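Local atomic coordinates of outer membrane protein Omp121 (Bacteroides thetaiotaomicron, PDB entry 5FQ8), a protein that probably imports nutrients across the bacterial outer membrane as a TonB-dependent transporter with a plug-filled beta barrel, binding calcium and magnesium ions. Residues N134-A139 / S256-F261; I344-E347 / F353-P356; A608-R613 / L619-G624. All coordinates share one frame; numbering follows the deposited sequence.

Contact 1. Residues N134-A139 / S256-F261; sequences NPDDVA and SNSLSF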
# COMPACT_ATOMS: atom_id res chain seq x y z
N ASN B 134 8.65 -8.04 -33.04
CA ASN B 134 8.75 -9.42 -33.47
C ASN B 134 9.77 -9.50 -34.60
O ASN B 134 9.54 -8.93 -35.67
CB ASN B 134 7.41 -9.93 -33.95
CG ASN B 134 7.49 -11.23 -34.71
OD1 ASN B 134 8.47 -11.98 -34.62
ND2 ASN B 134 6.45 -11.52 -35.46
N PRO B 135 10.88 -10.21 -34.42
CA PRO B 135 11.91 -10.24 -35.47
C PRO B 135 11.42 -10.72 -36.81
O PRO B 135 11.89 -10.22 -37.84
CB PRO B 135 12.97 -11.18 -34.89
CG PRO B 135 12.26 -11.97 -33.85
CD PRO B 135 11.21 -11.10 -33.30
N ASP B 136 10.45 -11.65 -36.84
CA ASP B 136 9.93 -12.13 -38.11
C ASP B 136 9.33 -11.02 -38.96
O ASP B 136 9.15 -11.21 -40.16
CB ASP B 136 8.89 -13.22 -37.88
CG ASP B 136 9.50 -14.54 -37.53
OD1 ASP B 136 10.66 -14.79 -37.91
OD2 ASP B 136 8.82 -15.35 -36.88
N ASP B 137 9.02 -9.86 -38.38
CA ASP B 137 8.46 -8.76 -39.14
C ASP B 137 9.50 -7.84 -39.72
O ASP B 137 9.14 -6.89 -40.42
CB ASP B 137 7.55 -7.91 -38.25
CG ASP B 137 6.19 -8.51 -38.05
OD1 ASP B 137 5.73 -9.24 -38.94
OD2 ASP B 137 5.59 -8.22 -37.00
N VAL B 138 10.78 -8.05 -39.43
CA VAL B 138 11.79 -7.08 -39.82
C VAL B 138 12.24 -7.37 -41.24
O VAL B 138 12.63 -8.49 -41.57
CB VAL B 138 12.98 -7.09 -38.86
CG1 VAL B 138 13.94 -6.00 -39.24
CG2 VAL B 138 12.47 -6.90 -37.46
N ALA B 139 12.16 -6.35 -42.10
CA ALA B 139 12.77 -6.47 -43.41
C ALA B 139 14.22 -6.03 -43.35
O ALA B 139 15.13 -6.79 -43.70
CB ALA B 139 11.99 -5.65 -44.43
N SER B 256 7.73 -21.63 -29.62
CA SER B 256 7.33 -20.42 -30.31
C SER B 256 6.47 -20.74 -31.51
O SER B 256 6.66 -21.77 -32.15
CB SER B 256 8.51 -19.61 -30.77
OG SER B 256 8.06 -18.61 -31.67
N ASN B 257 5.53 -19.85 -31.81
CA ASN B 257 4.65 -19.97 -32.97
C ASN B 257 4.52 -18.59 -33.59
O ASN B 257 4.15 -17.64 -32.91
CB ASN B 257 3.26 -20.50 -32.58
CG ASN B 257 3.27 -21.96 -32.19
OD1 ASN B 257 3.33 -22.82 -33.03
ND2 ASN B 257 3.19 -22.22 -30.91
N SER B 258 4.83 -18.48 -34.88
CA SER B 258 4.73 -17.20 -35.57
C SER B 258 4.03 -17.39 -36.91
O SER B 258 4.36 -18.31 -37.65
CB SER B 258 6.10 -16.60 -35.79
OG SER B 258 6.00 -15.45 -36.61
N LEU B 259 3.09 -16.50 -37.21
CA LEU B 259 2.31 -16.53 -38.44
C LEU B 259 2.35 -15.16 -39.11
O LEU B 259 2.53 -14.14 -38.44
CB LEU B 259 0.87 -16.92 -38.15
CG LEU B 259 0.11 -17.87 -39.05
CD1 LEU B 259 0.71 -19.23 -38.96
CD2 LEU B 259 -1.31 -17.92 -38.59
N SER B 260 2.17 -15.12 -40.42
CA SER B 260 2.05 -13.83 -41.09
C SER B 260 1.21 -13.98 -42.35
O SER B 260 1.17 -15.04 -42.96
CB SER B 260 3.42 -13.25 -41.42
OG SER B 260 3.91 -13.78 -42.62
N PHE B 261 0.51 -12.90 -42.72
CA PHE B 261 -0.40 -12.86 -43.86
C PHE B 261 -0.10 -11.63 -44.70
O PHE B 261 -0.00 -10.53 -44.17
CB PHE B 261 -1.87 -12.84 -43.43
CG PHE B 261 -2.32 -14.06 -42.69
CD1 PHE B 261 -2.11 -14.17 -41.33
CD2 PHE B 261 -2.98 -15.08 -43.35
CE1 PHE B 261 -2.54 -15.28 -40.64
CE2 PHE B 261 -3.41 -16.19 -42.66
CZ PHE B 261 -3.19 -16.29 -41.30
O HOH W 1 5.47 -13.03 -37.81
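The hydroxyl of Ser-258 donates a hydrogen bond to OD2 of Asp-136, and this is the tight point at which 134-139 and 256-261 meet. OG of Ser-258 lies 2.8 Å from OD2 of Asp-136, on the anti side of that oxygen and only 17° out of the carboxylate plane. The serine OG stands anti to its backbone N (chi1 173°), which carries it off the strand toward the carboxylate. OD1 of Asp-136 also forms a salt bridge with Arg-56, so the carboxylate is held by more than the serine. The positive charge beside it would favour the ionised form.

The Asn-134 side is looser. Its ND2 stops 4.1 Å from OG of Ser-258, and a water bridges the two. This water accepts from ND2 of Asn-134 and donates to OG of Ser-258, 2.8 Å away. It also donates to the backbone O of Leu-259. The serine oxygen thus gives one bond and takes another. Asn-134 turns its other amide atom back on its own chain, where OD1 accepts from N of Asp-136 at 3.0 Å; the donor sits well above the carbonyl plane, closing an Asx turn at the head of the short 3-10 segment. On the strand, Leu-259 points away from this polar seam, and Phe-261 packs against Phe-388 and Leu-390 of the second subunit. A plug turn thus packs through polar groups and a water on the inner wall of the barrel, within the plug-in-barrel architecture of TonB-dependent receptors.

Contact 2. Residues I344-E347 / F353-P356; sequences IGLE and FNTP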
# COMPACT_ATOMS: atom_id res chain seq x y z
N ILE B 344 19.68 -31.67 -4.69
CA ILE B 344 18.42 -32.18 -5.20
C ILE B 344 17.75 -33.08 -4.19
O ILE B 344 16.59 -33.47 -4.37
CB ILE B 344 18.60 -32.93 -6.52
CG1 ILE B 344 19.47 -34.16 -6.31
CG2 ILE B 344 19.12 -32.02 -7.58
CD1 ILE B 344 19.77 -34.87 -7.56
N GLY B 345 18.45 -33.46 -3.14
CA GLY B 345 17.78 -34.16 -2.06
C GLY B 345 17.01 -33.29 -1.11
O GLY B 345 16.49 -33.80 -0.11
N LEU B 346 16.92 -31.99 -1.38
CA LEU B 346 16.22 -31.06 -0.52
C LEU B 346 14.85 -30.67 -1.03
O LEU B 346 14.17 -29.91 -0.35
CB LEU B 346 17.06 -29.80 -0.33
CG LEU B 346 18.47 -29.92 0.21
CD1 LEU B 346 19.17 -28.65 -0.13
CD2 LEU B 346 18.44 -30.16 1.69
N GLU B 347 14.41 -31.16 -2.19
CA GLU B 347 13.19 -30.66 -2.82
C GLU B 347 11.94 -31.27 -2.23
O GLU B 347 10.90 -30.62 -2.18
CB GLU B 347 13.25 -30.95 -4.32
CG GLU B 347 12.05 -30.51 -5.15
CD GLU B 347 12.14 -30.96 -6.59
OE1 GLU B 347 13.02 -31.79 -6.89
OE2 GLU B 347 11.35 -30.48 -7.43
N PHE B 353 13.14 -32.93 7.37
CA PHE B 353 14.44 -32.27 7.39
C PHE B 353 14.60 -31.21 6.32
O PHE B 353 15.58 -30.47 6.36
CB PHE B 353 15.55 -33.28 7.22
CG PHE B 353 15.69 -34.24 8.36
CD1 PHE B 353 16.48 -33.93 9.44
CD2 PHE B 353 15.08 -35.47 8.31
CE1 PHE B 353 16.64 -34.83 10.46
CE2 PHE B 353 15.23 -36.37 9.33
CZ PHE B 353 16.01 -36.05 10.41
N ASN B 354 13.68 -31.11 5.36
CA ASN B 354 13.76 -30.07 4.34
C ASN B 354 12.81 -28.93 4.60
O ASN B 354 12.88 -27.92 3.90
CB ASN B 354 13.45 -30.61 2.95
CG ASN B 354 14.40 -31.65 2.49
OD1 ASN B 354 15.57 -31.64 2.82
ND2 ASN B 354 13.90 -32.57 1.71
N THR B 355 11.90 -29.10 5.56
CA THR B 355 10.97 -28.05 5.90
C THR B 355 11.76 -26.86 6.44
O THR B 355 12.85 -27.05 6.98
CB THR B 355 9.96 -28.56 6.92
N PRO B 356 11.26 -25.64 6.28
CA PRO B 356 12.09 -24.47 6.60
C PRO B 356 12.61 -24.45 8.01
O PRO B 356 13.67 -23.87 8.26
CB PRO B 356 11.13 -23.31 6.35
CG PRO B 356 10.18 -23.82 5.37
CD PRO B 356 9.97 -25.25 5.72
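Asn-354 presses its side-chain amide against the backbone of Gly-345 and Leu-346, and it contributes most of the surface buried here. With CG anti to the carbonyl carbon (chi1 -62°), the amide reaches across to the other segment and packs on the Leu-346 carbonyl without a hydrogen bond, CG of Asn-354 lying 3.3 Å from O of Leu-346. ND2 also makes a weak hydrogen bond to O of Gly-345, 3.4 Å long and bent to 143°. Its stronger partner is O of Asp-348, just beyond 344-347, so the NH2 group is directed at the backbone on both sides of Glu-347. Leu-346 comes in from another direction: its side chain crosses that of Asn-354 at about a right angle, and CD2 meets OD1 of Asn-354 at 3.4 Å, a nonpolar methyl beside an amide oxygen.

Both segments belong to the long loop between helices 330-335 and 368-374, where ND2 of Asn-367 bonds to O of Leu-346 and to O of Asn-354. Ile-344 and Phe-353 pack on the chain of the lipoprotein BT_2262. The chemistry implies two segments linked mainly by polar amide-to-carbonyl contacts, the direct bond being weak, while Leu-346 packs on Tyr-359 and Tyr-360.

Contact 3. Residues A608-R613 / L619-G624; sequences AQSSNR and LTFPLG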
# COMPACT_ATOMS: atom_id res chain seq x y z
N ALA B 608 10.68 17.20 -0.18
CA ALA B 608 10.12 15.86 -0.17
C ALA B 608 9.44 15.58 1.16
O ALA B 608 9.69 16.24 2.15
CB ALA B 608 11.21 14.82 -0.42
N GLN B 609 8.56 14.59 1.16
CA GLN B 609 8.07 14.07 2.42
C GLN B 609 9.25 13.54 3.20
O GLN B 609 10.07 12.79 2.68
CB GLN B 609 7.05 12.97 2.18
CG GLN B 609 6.36 12.53 3.42
CD GLN B 609 5.75 11.18 3.27
OE1 GLN B 609 6.16 10.41 2.41
NE2 GLN B 609 4.77 10.87 4.09
N SER B 610 9.35 13.94 4.46
CA SER B 610 10.56 13.67 5.22
C SER B 610 10.82 12.18 5.34
O SER B 610 9.93 11.41 5.69
CB SER B 610 10.46 14.33 6.59
OG SER B 610 10.26 15.72 6.45
N SER B 611 12.04 11.77 5.03
CA SER B 611 12.47 10.42 5.32
C SER B 611 13.97 10.44 5.57
O SER B 611 14.66 11.39 5.23
CB SER B 611 12.11 9.44 4.19
OG SER B 611 12.63 9.87 2.96
N ASN B 612 14.45 9.37 6.18
CA ASN B 612 15.86 9.27 6.52
C ASN B 612 16.34 7.89 6.14
O ASN B 612 15.79 6.89 6.60
CB ASN B 612 16.08 9.56 8.02
CG ASN B 612 15.49 10.88 8.46
OD1 ASN B 612 16.04 11.93 8.20
ND2 ASN B 612 14.36 10.83 9.14
N ARG B 613 17.36 7.82 5.29
CA ARG B 613 17.90 6.55 4.84
C ARG B 613 18.99 6.11 5.81
O ARG B 613 20.06 6.73 5.88
CB ARG B 613 18.43 6.68 3.42
CG ARG B 613 17.91 5.63 2.46
CD ARG B 613 18.14 6.01 1.00
NE ARG B 613 17.82 4.91 0.09
CZ ARG B 613 17.61 5.03 -1.22
NH1 ARG B 613 17.69 6.22 -1.79
NH2 ARG B 613 17.33 3.96 -1.95
N LEU B 619 13.52 5.55 8.15
CA LEU B 619 12.62 6.16 9.12
C LEU B 619 11.86 7.22 8.36
O LEU B 619 12.45 8.22 7.92
CB LEU B 619 13.37 6.77 10.30
CG LEU B 619 12.52 7.27 11.46
CD1 LEU B 619 11.84 6.09 12.06
CD2 LEU B 619 13.35 7.97 12.49
N THR B 620 10.58 7.01 8.17
CA THR B 620 9.84 7.86 7.28
C THR B 620 8.70 8.53 8.02
O THR B 620 8.20 8.01 9.02
CB THR B 620 9.28 7.07 6.12
OG1 THR B 620 8.58 7.96 5.24
CG2 THR B 620 8.32 6.08 6.63
N PHE B 621 8.32 9.69 7.54
CA PHE B 621 7.14 10.33 8.05
C PHE B 621 5.93 9.77 7.32
O PHE B 621 6.06 9.23 6.23
CB PHE B 621 7.27 11.85 7.93
CG PHE B 621 7.97 12.49 9.10
CD1 PHE B 621 9.34 12.48 9.19
CD2 PHE B 621 7.25 13.06 10.12
CE1 PHE B 621 9.97 13.05 10.27
CE2 PHE B 621 7.88 13.63 11.19
CZ PHE B 621 9.24 13.62 11.27
N PRO B 622 4.74 9.88 7.93
CA PRO B 622 4.40 10.50 9.21
C PRO B 622 4.88 9.80 10.46
O PRO B 622 4.96 8.59 10.54
CB PRO B 622 2.87 10.50 9.18
CG PRO B 622 2.49 9.48 8.22
CD PRO B 622 3.52 9.54 7.17
N LEU B 623 5.21 10.64 11.43
CA LEU B 623 5.57 10.29 12.79
C LEU B 623 5.19 11.48 13.66
O LEU B 623 5.47 12.62 13.29
CB LEU B 623 7.08 10.05 12.93
CG LEU B 623 7.95 9.03 12.23
CD1 LEU B 623 9.33 9.62 12.14
CD2 LEU B 623 7.99 7.76 13.02
N GLY B 624 4.50 11.28 14.78
CA GLY B 624 3.67 10.13 15.03
C GLY B 624 2.32 10.80 15.05
O GLY B 624 1.93 11.43 16.04
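Phe-621 meets Ser-610 through both backbone and side chain, and its backbone is tied there first: N of Phe-621 donates to O of Ser-610 at 3.0 Å and 164°. From there the side chain heads toward 608-613. CB sits 3.5 Å from the same O of Ser-610. CG, anti to the carbonyl carbon (chi1 -87°), swings the ring onto the serine methylene, and CD1 makes the nearest approach, 3.4 Å from CB of Ser-610. CE1 follows at 3.9 Å from that CB, an oblique meeting. CD1 of Leu-623 stands 3.9 Å above the ring plane, over its centre.

The Ser-610/Phe-621 pairing lies at the open end of a beta hairpin, strands 611-614 and 617-620. Within it, Ser-611 and Thr-620 form a non-hydrogen-bonded antiparallel pair, and Asn-612 with Leu-619 the hydrogen-bonded one, joined by N of Asn-612 to O of Leu-619 (2.9 Å) and N of Leu-619 to O of Asn-612. ND2 of Asn-612 adds a weak third bond to the same O of Leu-619, while OD1 of Asn-612 and OG of Ser-610 each hydrogen-bond to a polar side chain of the chain of another protein.

Beyond the ring, Thr-620 OG1 donates to O of Phe-621, ahead of the cis peptide bond to Pro-622. NE2 of Gln-609 comes within 3.0 Å of O of Phe-621 at an angle too poor for a hydrogen bond, and bonds weakly to OD1 of Asn-627.

Contacts 1, 2 and 3 follow one another in series along the chain and never touch: their centres lie about 44 Å (1 and 2), 51 Å (1 and 3) and 41 Å (2 and 3) apart. Contact 1 is the one that joins two domains, setting the plug against barrel strand 252-264. Contact 2 is confined to the loop between helices 330-335 and 368-374, with a calcium ion about 10 Å from the side chain of Glu-347. Contact 3 belongs to a small hairpin, with the Asn-612 side chain about 8 Å from a magnesium ion. Contact 1 is thus one of the places where plug and barrel meet; contacts 2 and 3 lie in an outlying loop and a hairpin that touch other chains.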